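Local coordinates for protein chitinase (Paenibacillus sp. FPU-7, PDB 5GZT) that probably hydrolyses internal beta-1,4 linkages between N-acetylglucosamine units at random in chitin and chitodextrins, at residues G247-A250 against G251-Y255; Y282-W286 against V287-K291; L393-M396 against N397-L401; L435-E438 against K439-Q443; T445-N448 against K449-L453. All coordinates share one frame; numbering follows the deposited sequence.

Contact 1 (G247-A250 against G251-Y255); sequences GLAA and GTWLY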
# COMPACT_ATOMS: atom_id res chain seq x y z
N GLY B 247 0.94 0.31 16.54
CA GLY B 247 0.45 -0.72 15.63
C GLY B 247 -0.95 -0.51 15.12
O GLY B 247 -1.66 -1.47 14.84
N LEU B 248 -1.38 0.74 14.96
CA LEU B 248 -2.69 1.00 14.35
C LEU B 248 -2.67 0.70 12.86
O LEU B 248 -1.64 0.87 12.22
CB LEU B 248 -3.07 2.47 14.52
CG LEU B 248 -3.35 2.90 15.98
CD1 LEU B 248 -3.96 4.29 16.00
CD2 LEU B 248 -4.28 1.93 16.65
N ALA B 249 -3.82 0.34 12.32
CA ALA B 249 -3.96 0.07 10.89
C ALA B 249 -3.56 1.26 10.07
O ALA B 249 -3.92 2.42 10.37
CB ALA B 249 -5.38 -0.33 10.53
N ALA B 250 -2.80 0.97 9.00
CA ALA B 250 -2.38 2.02 8.11
C ALA B 250 -3.57 2.65 7.43
O ALA B 250 -4.57 1.96 7.14
CB ALA B 250 -1.40 1.48 7.06
N GLY B 251 -3.45 3.96 7.18
CA GLY B 251 -4.38 4.70 6.33
C GLY B 251 -4.98 5.91 7.06
O GLY B 251 -4.32 6.52 7.90
N THR B 252 -6.23 6.24 6.73
CA THR B 252 -6.84 7.47 7.25
C THR B 252 -7.71 7.19 8.51
O THR B 252 -8.61 6.37 8.45
CB THR B 252 -7.66 8.18 6.22
OG1 THR B 252 -6.83 8.55 5.12
CG2 THR B 252 -8.23 9.47 6.83
N TRP B 253 -7.35 7.81 9.64
CA TRP B 253 -8.14 7.75 10.90
C TRP B 253 -8.96 9.02 11.06
O TRP B 253 -8.51 10.10 10.72
CB TRP B 253 -7.27 7.54 12.14
CG TRP B 253 -6.75 6.17 12.19
CD1 TRP B 253 -5.87 5.63 11.31
CD2 TRP B 253 -7.09 5.13 13.12
NE1 TRP B 253 -5.61 4.33 11.64
CE2 TRP B 253 -6.34 3.99 12.75
CE3 TRP B 253 -7.87 5.06 14.27
CZ2 TRP B 253 -6.40 2.77 13.45
CZ3 TRP B 253 -7.95 3.84 14.97
CH2 TRP B 253 -7.22 2.72 14.55
N LEU B 254 -10.18 8.87 11.55
CA LEU B 254 -11.03 10.02 11.90
C LEU B 254 -11.03 10.14 13.41
O LEU B 254 -11.14 9.13 14.13
CB LEU B 254 -12.43 9.84 11.31
CG LEU B 254 -12.51 9.65 9.77
CD1 LEU B 254 -13.93 9.29 9.36
CD2 LEU B 254 -12.06 10.90 9.02
N TYR B 255 -10.85 11.35 13.92
CA TYR B 255 -10.93 11.55 15.37
C TYR B 255 -11.87 12.70 15.78
O TYR B 255 -12.07 13.66 15.02
CB TYR B 255 -9.52 11.73 15.98
CG TYR B 255 -8.85 13.02 15.59
CD1 TYR B 255 -8.23 13.16 14.36
CD2 TYR B 255 -8.85 14.12 16.44
CE1 TYR B 255 -7.62 14.35 13.98
CE2 TYR B 255 -8.24 15.31 16.07
CZ TYR B 255 -7.63 15.43 14.85
OH TYR B 255 -7.03 16.61 14.46

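Contact 2 (Y282-W286 against V287-K291); sequences YIPAW and VDWAK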
# COMPACT_ATOMS: atom_id res chain seq x y z
N TYR B 282 -0.97 -1.53 -7.33
CA TYR B 282 -1.70 -1.34 -8.59
C TYR B 282 -1.87 -2.72 -9.18
O TYR B 282 -0.91 -3.51 -9.18
CB TYR B 282 -0.97 -0.47 -9.61
CG TYR B 282 -1.25 1.02 -9.50
CD1 TYR B 282 -0.50 1.82 -8.64
CD2 TYR B 282 -2.23 1.63 -10.24
CE1 TYR B 282 -0.73 3.20 -8.56
CE2 TYR B 282 -2.46 3.00 -10.13
CZ TYR B 282 -1.71 3.79 -9.29
OH TYR B 282 -1.90 5.16 -9.19
N ILE B 283 -3.08 -3.01 -9.68
CA ILE B 283 -3.42 -4.29 -10.29
C ILE B 283 -4.04 -3.99 -11.63
O ILE B 283 -4.98 -3.24 -11.69
CB ILE B 283 -4.44 -5.05 -9.43
CG1 ILE B 283 -3.72 -5.75 -8.28
CG2 ILE B 283 -5.20 -6.10 -10.27
CD1 ILE B 283 -3.30 -7.19 -8.56
N PRO B 284 -3.54 -4.61 -12.72
CA PRO B 284 -3.96 -4.24 -14.03
C PRO B 284 -5.31 -4.88 -14.39
O PRO B 284 -5.54 -6.05 -14.10
CB PRO B 284 -2.88 -4.86 -14.93
CG PRO B 284 -2.42 -6.02 -14.18
CD PRO B 284 -2.46 -5.61 -12.74
N ALA B 285 -6.09 -4.13 -15.12
CA ALA B 285 -7.44 -4.54 -15.50
C ALA B 285 -7.42 -5.59 -16.58
O ALA B 285 -8.39 -6.30 -16.75
CB ALA B 285 -8.23 -3.34 -15.97
N TRP B 286 -6.29 -5.70 -17.27
CA TRP B 286 -6.18 -6.48 -18.50
C TRP B 286 -5.68 -7.87 -18.22
O TRP B 286 -5.41 -8.59 -19.14
CB TRP B 286 -5.29 -5.75 -19.54
CG TRP B 286 -4.03 -5.11 -19.02
CD1 TRP B 286 -2.81 -5.71 -18.79
CD2 TRP B 286 -3.85 -3.73 -18.67
NE1 TRP B 286 -1.88 -4.77 -18.33
CE2 TRP B 286 -2.51 -3.58 -18.19
CE3 TRP B 286 -4.70 -2.62 -18.65
CZ2 TRP B 286 -1.99 -2.35 -17.80
CZ3 TRP B 286 -4.21 -1.42 -18.21
CH2 TRP B 286 -2.87 -1.28 -17.80
N VAL B 287 -5.46 -8.22 -16.97
CA VAL B 287 -5.30 -9.62 -16.61
C VAL B 287 -6.69 -10.12 -16.21
O VAL B 287 -7.51 -9.37 -15.57
CB VAL B 287 -4.27 -9.77 -15.44
CG1 VAL B 287 -4.19 -11.19 -14.89
CG2 VAL B 287 -2.90 -9.30 -15.92
N ASP B 288 -6.94 -11.37 -16.57
CA ASP B 288 -8.18 -12.02 -16.20
C ASP B 288 -7.99 -12.63 -14.87
O ASP B 288 -7.45 -13.71 -14.76
CB ASP B 288 -8.60 -13.02 -17.28
CG ASP B 288 -9.90 -13.75 -16.95
OD1 ASP B 288 -10.34 -13.84 -15.77
OD2 ASP B 288 -10.45 -14.24 -17.91
N TRP B 289 -8.41 -11.91 -13.83
CA TRP B 289 -8.08 -12.31 -12.50
C TRP B 289 -8.78 -13.55 -12.07
O TRP B 289 -8.26 -14.26 -11.21
CB TRP B 289 -8.25 -11.16 -11.48
CG TRP B 289 -7.15 -10.21 -11.69
CD1 TRP B 289 -7.21 -8.99 -12.26
CD2 TRP B 289 -5.77 -10.45 -11.42
NE1 TRP B 289 -5.97 -8.45 -12.37
CE2 TRP B 289 -5.06 -9.33 -11.85
CE3 TRP B 289 -5.08 -11.53 -10.84
CZ2 TRP B 289 -3.68 -9.22 -11.73
CZ3 TRP B 289 -3.71 -11.43 -10.69
CH2 TRP B 289 -3.01 -10.27 -11.15
N ALA B 290 -9.95 -13.88 -12.68
CA ALA B 290 -10.64 -15.09 -12.27
C ALA B 290 -9.90 -16.31 -12.79
O ALA B 290 -9.81 -17.30 -12.05
CB ALA B 290 -12.11 -15.09 -12.73
N LYS B 291 -9.39 -16.27 -14.02
CA LYS B 291 -8.55 -17.39 -14.55
C LYS B 291 -7.06 -17.41 -14.07
O LYS B 291 -6.28 -18.27 -14.47
CB LYS B 291 -8.39 -17.32 -16.05
CG LYS B 291 -9.58 -17.45 -16.96
CD LYS B 291 -9.02 -17.18 -18.39
CE LYS B 291 -9.96 -17.48 -19.56
NZ LYS B 291 -11.19 -16.65 -19.42

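Contact 3 (L393-M396 against N397-L401); sequences LDFM and NKYNL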
# COMPACT_ATOMS: atom_id res chain seq x y z
N LEU B 393 -18.53 8.42 -8.71
CA LEU B 393 -19.19 7.84 -7.54
C LEU B 393 -20.03 6.62 -7.89
O LEU B 393 -20.06 5.60 -7.16
CB LEU B 393 -19.96 8.90 -6.70
CG LEU B 393 -19.09 9.58 -5.60
CD1 LEU B 393 -18.17 10.67 -6.18
CD2 LEU B 393 -19.95 10.13 -4.46
N ASP B 394 -20.71 6.67 -9.03
CA ASP B 394 -21.46 5.46 -9.50
C ASP B 394 -20.59 4.21 -9.63
O ASP B 394 -20.99 3.08 -9.18
CB ASP B 394 -22.16 5.73 -10.85
CG ASP B 394 -23.33 6.73 -10.72
OD1 ASP B 394 -23.97 6.73 -9.65
OD2 ASP B 394 -23.56 7.55 -11.65
N PHE B 395 -19.41 4.43 -10.26
CA PHE B 395 -18.44 3.33 -10.44
C PHE B 395 -18.07 2.75 -9.11
O PHE B 395 -18.24 1.50 -8.87
CB PHE B 395 -17.22 3.82 -11.19
CG PHE B 395 -16.41 2.70 -11.80
CD1 PHE B 395 -15.60 1.89 -10.99
CD2 PHE B 395 -16.46 2.45 -13.17
CE1 PHE B 395 -14.87 0.84 -11.55
CE2 PHE B 395 -15.69 1.44 -13.72
CZ PHE B 395 -14.94 0.62 -12.90
N MET B 396 -17.65 3.67 -8.20
CA MET B 396 -17.22 3.31 -6.84
C MET B 396 -18.27 2.50 -6.13
O MET B 396 -18.00 1.40 -5.57
CB MET B 396 -16.86 4.57 -6.03
CG MET B 396 -16.19 4.31 -4.69
SD MET B 396 -16.02 5.76 -3.62
CE MET B 396 -17.59 5.55 -2.79
N ASN B 397 -19.50 3.04 -6.17
CA ASN B 397 -20.67 2.36 -5.56
C ASN B 397 -21.07 1.11 -6.25
O ASN B 397 -21.40 0.11 -5.56
CB ASN B 397 -21.87 3.31 -5.50
CG ASN B 397 -21.60 4.46 -4.59
OD1 ASN B 397 -21.81 5.64 -4.93
ND2 ASN B 397 -21.05 4.12 -3.44
N LYS B 398 -21.06 1.13 -7.60
CA LYS B 398 -21.45 -0.09 -8.36
C LYS B 398 -20.61 -1.28 -7.96
O LYS B 398 -21.15 -2.35 -7.68
CB LYS B 398 -21.35 0.14 -9.85
CG LYS B 398 -21.53 -1.11 -10.76
CD LYS B 398 -21.84 -0.66 -12.19
CE LYS B 398 -21.88 -1.78 -13.22
NZ LYS B 398 -22.98 -2.75 -12.99
N TYR B 399 -19.29 -1.10 -7.84
CA TYR B 399 -18.42 -2.24 -7.47
C TYR B 399 -18.04 -2.36 -6.00
O TYR B 399 -17.25 -3.24 -5.64
CB TYR B 399 -17.19 -2.24 -8.37
CG TYR B 399 -17.57 -2.27 -9.85
CD1 TYR B 399 -18.07 -3.42 -10.42
CD2 TYR B 399 -17.45 -1.15 -10.63
CE1 TYR B 399 -18.39 -3.47 -11.76
CE2 TYR B 399 -17.79 -1.16 -11.96
CZ TYR B 399 -18.25 -2.34 -12.52
OH TYR B 399 -18.61 -2.36 -13.84
N ASN B 400 -18.68 -1.56 -5.15
CA ASN B 400 -18.48 -1.61 -3.69
C ASN B 400 -17.03 -1.27 -3.27
O ASN B 400 -16.45 -1.91 -2.41
CB ASN B 400 -18.87 -2.98 -3.11
CG ASN B 400 -20.35 -3.32 -3.37
OD1 ASN B 400 -21.27 -2.50 -3.15
ND2 ASN B 400 -20.57 -4.54 -3.83
N LEU B 401 -16.50 -0.25 -3.89
CA LEU B 401 -15.11 0.15 -3.66
C LEU B 401 -15.02 1.15 -2.50
O LEU B 401 -16.03 1.75 -2.08
CB LEU B 401 -14.54 0.79 -4.93
CG LEU B 401 -14.68 -0.10 -6.18
CD1 LEU B 401 -14.14 0.62 -7.38
CD2 LEU B 401 -14.04 -1.48 -5.99

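Contact 4 (L435-E438 against K439-Q443); sequences LLRE and KLDAQ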
# COMPACT_ATOMS: atom_id res chain seq x y z
N LEU B 435 -14.76 19.04 -5.89
CA LEU B 435 -16.07 18.47 -6.09
C LEU B 435 -16.17 17.05 -5.58
O LEU B 435 -17.09 16.71 -4.84
CB LEU B 435 -16.47 18.55 -7.55
CG LEU B 435 -17.88 18.07 -7.91
CD1 LEU B 435 -18.99 18.72 -7.06
CD2 LEU B 435 -18.09 18.35 -9.39
N LEU B 436 -15.18 16.23 -5.93
CA LEU B 436 -15.26 14.79 -5.61
C LEU B 436 -15.22 14.59 -4.12
O LEU B 436 -15.86 13.67 -3.52
CB LEU B 436 -14.05 14.04 -6.26
CG LEU B 436 -14.13 13.82 -7.77
CD1 LEU B 436 -12.74 13.63 -8.34
CD2 LEU B 436 -15.02 12.63 -8.03
N ARG B 437 -14.33 15.37 -3.52
CA ARG B 437 -14.24 15.33 -2.05
C ARG B 437 -15.65 15.72 -1.45
O ARG B 437 -16.20 15.01 -0.58
CB ARG B 437 -13.16 16.31 -1.58
CG ARG B 437 -12.56 16.08 -0.20
CD ARG B 437 -13.21 15.01 0.64
NE ARG B 437 -12.46 13.81 0.73
CZ ARG B 437 -12.93 12.59 1.01
NH1 ARG B 437 -14.21 12.31 1.16
NH2 ARG B 437 -12.06 11.59 1.07
N GLU B 438 -16.22 16.81 -1.96
CA GLU B 438 -17.60 17.23 -1.51
C GLU B 438 -18.58 16.08 -1.64
O GLU B 438 -19.21 15.64 -0.61
CB GLU B 438 -18.05 18.44 -2.30
CG GLU B 438 -17.25 19.65 -1.87
CD GLU B 438 -17.36 20.84 -2.80
OE1 GLU B 438 -17.99 20.77 -3.88
OE2 GLU B 438 -16.77 21.87 -2.43
N LYS B 439 -18.66 15.50 -2.84
CA LYS B 439 -19.64 14.46 -3.06
C LYS B 439 -19.42 13.23 -2.19
O LYS B 439 -20.40 12.52 -1.82
CB LYS B 439 -19.67 14.09 -4.53
CG LYS B 439 -20.01 15.25 -5.45
CD LYS B 439 -20.61 14.72 -6.73
CE LYS B 439 -21.00 15.83 -7.68
NZ LYS B 439 -22.37 16.34 -7.37
N LEU B 440 -18.15 12.94 -1.89
CA LEU B 440 -17.84 11.70 -1.17
C LEU B 440 -18.22 11.95 0.27
O LEU B 440 -18.80 11.09 0.90
CB LEU B 440 -16.36 11.24 -1.31
CG LEU B 440 -15.93 10.66 -2.68
CD1 LEU B 440 -14.41 10.68 -2.86
CD2 LEU B 440 -16.46 9.26 -2.80
N ASP B 441 -17.89 13.13 0.76
CA ASP B 441 -18.33 13.52 2.13
C ASP B 441 -19.85 13.49 2.29
O ASP B 441 -20.36 12.93 3.29
CB ASP B 441 -17.79 14.91 2.49
CG ASP B 441 -16.28 14.91 2.72
OD1 ASP B 441 -15.72 13.83 3.06
OD2 ASP B 441 -15.67 15.98 2.58
N ALA B 442 -20.55 14.04 1.29
CA ALA B 442 -22.02 14.07 1.26
C ALA B 442 -22.50 12.66 1.45
O ALA B 442 -23.22 12.35 2.40
CB ALA B 442 -22.51 14.63 -0.07
N GLN B 443 -22.00 11.76 0.62
CA GLN B 443 -22.47 10.40 0.68
C GLN B 443 -22.20 9.68 2.00
O GLN B 443 -22.94 8.78 2.42
CB GLN B 443 -21.85 9.62 -0.48
CG GLN B 443 -22.23 8.15 -0.49
CD GLN B 443 -21.86 7.45 -1.76
OE1 GLN B 443 -21.75 8.04 -2.82
NE2 GLN B 443 -21.62 6.17 -1.63

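Contact 5 (T445-N448 against K449-L453); sequences TTTN and KYYEL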
# COMPACT_ATOMS: atom_id res chain seq x y z
N THR B 445 -22.25 11.02 4.89
CA THR B 445 -23.22 11.47 5.91
C THR B 445 -24.40 10.48 5.95
O THR B 445 -24.93 10.19 7.02
CB THR B 445 -23.73 12.87 5.64
OG1 THR B 445 -24.57 12.83 4.50
CG2 THR B 445 -22.58 13.84 5.36
N THR B 446 -24.76 9.93 4.80
CA THR B 446 -25.71 8.83 4.74
C THR B 446 -25.13 7.49 5.16
O THR B 446 -25.77 6.80 5.97
CB THR B 446 -26.24 8.63 3.34
OG1 THR B 446 -26.78 9.87 2.88
CG2 THR B 446 -27.29 7.50 3.30
N THR B 447 -23.96 7.09 4.60
CA THR B 447 -23.51 5.69 4.76
C THR B 447 -22.73 5.45 6.03
O THR B 447 -22.59 4.30 6.43
CB THR B 447 -22.66 5.20 3.57
OG1 THR B 447 -21.45 6.00 3.46
CG2 THR B 447 -23.46 5.29 2.25
N ASN B 448 -22.21 6.51 6.65
CA ASN B 448 -21.27 6.41 7.80
C ASN B 448 -20.04 5.52 7.54
O ASN B 448 -19.55 4.78 8.41
CB ASN B 448 -22.03 5.96 9.03
CG ASN B 448 -23.21 6.87 9.32
OD1 ASN B 448 -23.04 8.10 9.44
ND2 ASN B 448 -24.41 6.29 9.36
N LYS B 449 -19.55 5.63 6.30
CA LYS B 449 -18.40 4.87 5.82
C LYS B 449 -17.53 5.89 5.11
O LYS B 449 -17.99 6.57 4.19
CB LYS B 449 -18.88 3.75 4.89
CG LYS B 449 -18.15 2.43 5.07
CD LYS B 449 -18.36 1.51 3.86
CE LYS B 449 -17.60 1.94 2.59
NZ LYS B 449 -16.27 1.31 2.36
N TYR B 450 -16.31 6.07 5.60
CA TYR B 450 -15.34 7.05 5.04
C TYR B 450 -14.70 6.59 3.70
O TYR B 450 -14.36 5.41 3.56
CB TYR B 450 -14.24 7.36 6.06
CG TYR B 450 -13.26 8.35 5.50
CD1 TYR B 450 -13.62 9.71 5.35
CD2 TYR B 450 -12.00 7.93 5.05
CE1 TYR B 450 -12.74 10.65 4.82
CE2 TYR B 450 -11.11 8.86 4.50
CZ TYR B 450 -11.45 10.20 4.38
OH TYR B 450 -10.54 11.09 3.75
N TYR B 451 -14.60 7.49 2.74
CA TYR B 451 -14.09 7.23 1.37
C TYR B 451 -12.81 8.04 1.14
O TYR B 451 -12.76 9.24 1.45
CB TYR B 451 -15.11 7.62 0.24
CG TYR B 451 -16.47 6.96 0.45
CD1 TYR B 451 -16.57 5.58 0.56
CD2 TYR B 451 -17.66 7.73 0.61
CE1 TYR B 451 -17.79 4.96 0.80
CE2 TYR B 451 -18.92 7.12 0.87
CZ TYR B 451 -18.98 5.74 0.97
OH TYR B 451 -20.14 5.04 1.20
N GLU B 452 -11.80 7.38 0.55
CA GLU B 452 -10.52 8.01 0.22
C GLU B 452 -10.57 8.71 -1.13
O GLU B 452 -11.25 8.27 -2.03
CB GLU B 452 -9.40 6.95 0.19
CG GLU B 452 -8.96 6.37 1.51
CD GLU B 452 -7.59 5.61 1.41
OE1 GLU B 452 -7.23 5.19 0.29
OE2 GLU B 452 -6.88 5.42 2.45
N LEU B 453 -9.85 9.80 -1.25
CA LEU B 453 -9.60 10.42 -2.52
C LEU B 453 -8.09 10.64 -2.66
O LEU B 453 -7.44 11.18 -1.74
CB LEU B 453 -10.28 11.76 -2.63
CG LEU B 453 -10.14 12.44 -3.98
CD1 LEU B 453 -10.89 11.69 -5.09
CD2 LEU B 453 -10.64 13.85 -3.88

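Contact 1 (G247-A250 against G251-Y255)
Trp253 turns its indole back across the corner of the chain and meets Ala249 at its edge and Leu248 on one face. The edge contact is a hydrogen bond: NE1 of Trp253 stands 2.8 Å from Ala249 O with an N-H...O angle of 173°. The acceptor lies in the indole plane and the donor lies in the carbonyl plane, so the bond lies in both planes. Over the six-membered ring, Leu248 CD1 makes a CH-pi contact 3.9 Å from the centroid, only 12° off the normal. The other branch, Leu248 CD2, sits 3.7 Å from Trp253 CH2, while Leu248 CB approaches Trp253 CZ2 to 3.5 Å. The two side chains cross at about a right angle. Ala249 adds a looser apolar touch, its CB being 4.4 Å from CZ2 of Trp253.

What sets the ring there is partly torsional: with chi1 of -72°, Trp253 CG is turned beside its own backbone N. At the corner Gly251 has positive phi, at backbone angles where a CB would be jammed against Ala250 O. A straight bond at one edge and a leucine over a face help to set the position and tilt of the indole.

Outside the corner, Leu248 O accepts a bond from Arg195 NH1, and Leu248 and Trp253 both touch Leu197 and Val275. Strand 251-261 pairs antiparallel with strands 210-215 and 264-284, whereas the loop arrives from strand 239-243, which pairs with strand 197-203; Trp253, touching Leu214 as well as Leu197, packs between these two groups of antiparallel strands.

Contact 2 (Y282-W286 against V287-K291)
Trp289 presents its indole edge to Pro284 O and meets Ile283 obliquely, while one face is taken by Val287 CG1, 3.6 Å above the plane and over the centre of the ring. The second indole, Trp286, has Pro284 CB 3.5 Å above one face, displaced toward the rim. At the edge of Trp289, NE1 donates to Pro284 O over 3.0 Å with an N-H...O angle of 162°; the donor is tilted 19° from the carbonyl plane. Ile283 CG2 comes as near as 3.2 Å to Trp289 NE1, and Ile283 CD1 lies 3.8 Å from CZ2 of the same ring.

Pro284 to Val287 form a type I beta turn that reverses the chain at the end of strand 264-284. Val287, its last residue, uses both methyls: chi1 of 172° sets CG1 over the Trp289 face and CG2 3.7 Å from Pro284 CG. Beyond the turn, Asp288 OD1 accepts from Lys291 N in an Asx motif, and its OD2 forms a 2.9 Å salt bridge with Lys291 NZ.

Asn347 bonds to both Trp289 N and Val287 O, tying the loop to helix 344-352. Tyr282 OH bonds Asp407, part of the DxxDxDxE signature of family 18 barrels. The indole N-H and the proline carbonyl thus satisfy each other within largely apolar surroundings, which gives the packed Trp289 ring a definite orientation.

Contact 3 (L393-M396 against N397-L401)
Phe395 and Tyr399, one helical turn apart, meet obliquely: their planes lie at 54° and their centroids are 4.7 Å apart. Tyr399 leans in with one side of its ring, so that CE2 stands 3.4 Å above the Phe395 plane over its centre, with CD2 of Tyr399 equally close to Phe395 CE1. A chi1 of -161° carries the Phe395 ring along the helix toward the later turn, although its CB starts off away from it. Leu401 comes from another direction, its CD1 near the plane of the Phe395 ring at the edge, 4.1 Å from Phe395 CD1. One face of the tyrosine also carries Lys398 CG, centred above it.

Met396 and Leu401 pair where the helix ends, Met396 CG being 3.9 Å from Leu401 CB. Their backbones close a Schellman motif: Leu401 N lies 2.8 Å from Met396 O with an N-H...O angle of 172°, Asn400 N bonds Asn397 O at 3.2 Å, and Asn400 adopts positive phi between them. Apolar contact between C3 and C'', here Met396 and Leu401, is a recognised feature of the motif.

Tyr399 OH bonds Glu345 near the start of helix 344-352. Phe395 and Leu401 pack on Val365 of strand 362-368, while Leu393 and Met396 touch Leu440 of helix 425-447; helix 382-398 thus lies outside the parallel barrel strands, between helices 344-352 and 425-447.

Contact 4 (L435-E438 against K439-Q443)
Lys439 lies against Leu435, its CE 3.6 Å from Leu435 CD1, so the aliphatic chain does the packing. A bend at chi4 then turns its amino group toward Glu386, with which NZ forms a salt bridge. Next, Leu440 crosses Arg437 at about a right angle and sets its CB 3.4 Å from Arg437 NH1. Its backbone N bonds Leu436 O at 2.9 Å, but the 139° angle is bent, and a weak second bond runs to Arg437 O.

Asp441 makes the charged contact: OD1 forms a salt bridge of 2.9 Å with Arg437 NH1; the carboxylate and guanidinium planes are nearly parallel (15°) but stepped apart, so a single N...O contact carries the pair. The arginine chain is curled back for this, chi2 being nearly eclipsed at -7°, which suggests some strain. Ala442 continues the helical pattern with a 2.8 Å bond from its N to Glu438 O; the Glu438 carboxylate pairs with Lys434.

Arg437 NH2 bonds Tyr451 O, so the guanidinium joins helix 425-447 to the chain entering strand 452-457. On other sides of the helix, Leu435 and Leu436 touch Ala389 of helix 382-398, and Leu436 also reaches Ile404 and Leu406 of barrel strand 403-407.

Contact 5 (T445-N448 against K449-L453)
Thr447 and Tyr451 join their hydroxyls because two first torsions converge. Chi1 of 62° at Thr447 places OG1 between the backbone N and the carbonyl carbon, on the side of the chain that follows; chi1 of -53° at Tyr451 turns its ring back beside its own N, toward the helix end. OG1 of Thr447 and OH of Tyr451 come to 2.8 Å and share a hydrogen bond in which either could donate. The two side chains cross at about a right angle, and Thr447 CB and CG2 each lie 3.5 Å from Tyr451 OH, so the methyl as well as the hydroxyl meets the phenol end. OG1 also receives a weak bond from Lys449 N, long at 3.4 Å and bent to 135°. Lys449 CB packs 3.7 Å from the same Thr447 oxygen.

Between the partners the chain changes from helix to strand. Asn448, with positive phi, is the first residue to leave helical geometry, and the short connection 448-451 leads from helix 425-447 into strand 452-457, an alpha-to-beta loop of the family 18 TIM barrel. Within that connection Lys449 O lies over the centre of the Tyr451 ring, 3.4 Å above its plane, and it accepts a bond from Ser444 OG as well.

Lys449 sends its amino group off to a salt bridge with Asp402. Tyr450 points the other way from Tyr451, and its hydroxyl bonds both Asp477 and Lys272, while its side chain packs on Thr252 and Leu254 of strand 251-261.

Contacts 3, 4 and 5 form one cluster on the outer layer of the barrel: contacts 4 and 5 share helix 425-447, and Met396 of contact 3 touches Leu440 and Tyr451. Contacts 1 to 4 are partly buried; contact 5 alone lies at the surface and relies on hydroxyls, whereas contact 3 is aromatic and contact 4 ionic with an apolar side. Contact 1 meets this cluster through Thr252 and Leu254 against Tyr450. Contact 2 stands about 29 Å from contact 1, centre to centre, yet repeats its chemistry: a tryptophan N-H bonded to a carbonyl four or five residues earlier, one at the start of strand 251-261, the other at the end of strand 264-284, which runs on beyond the pairing.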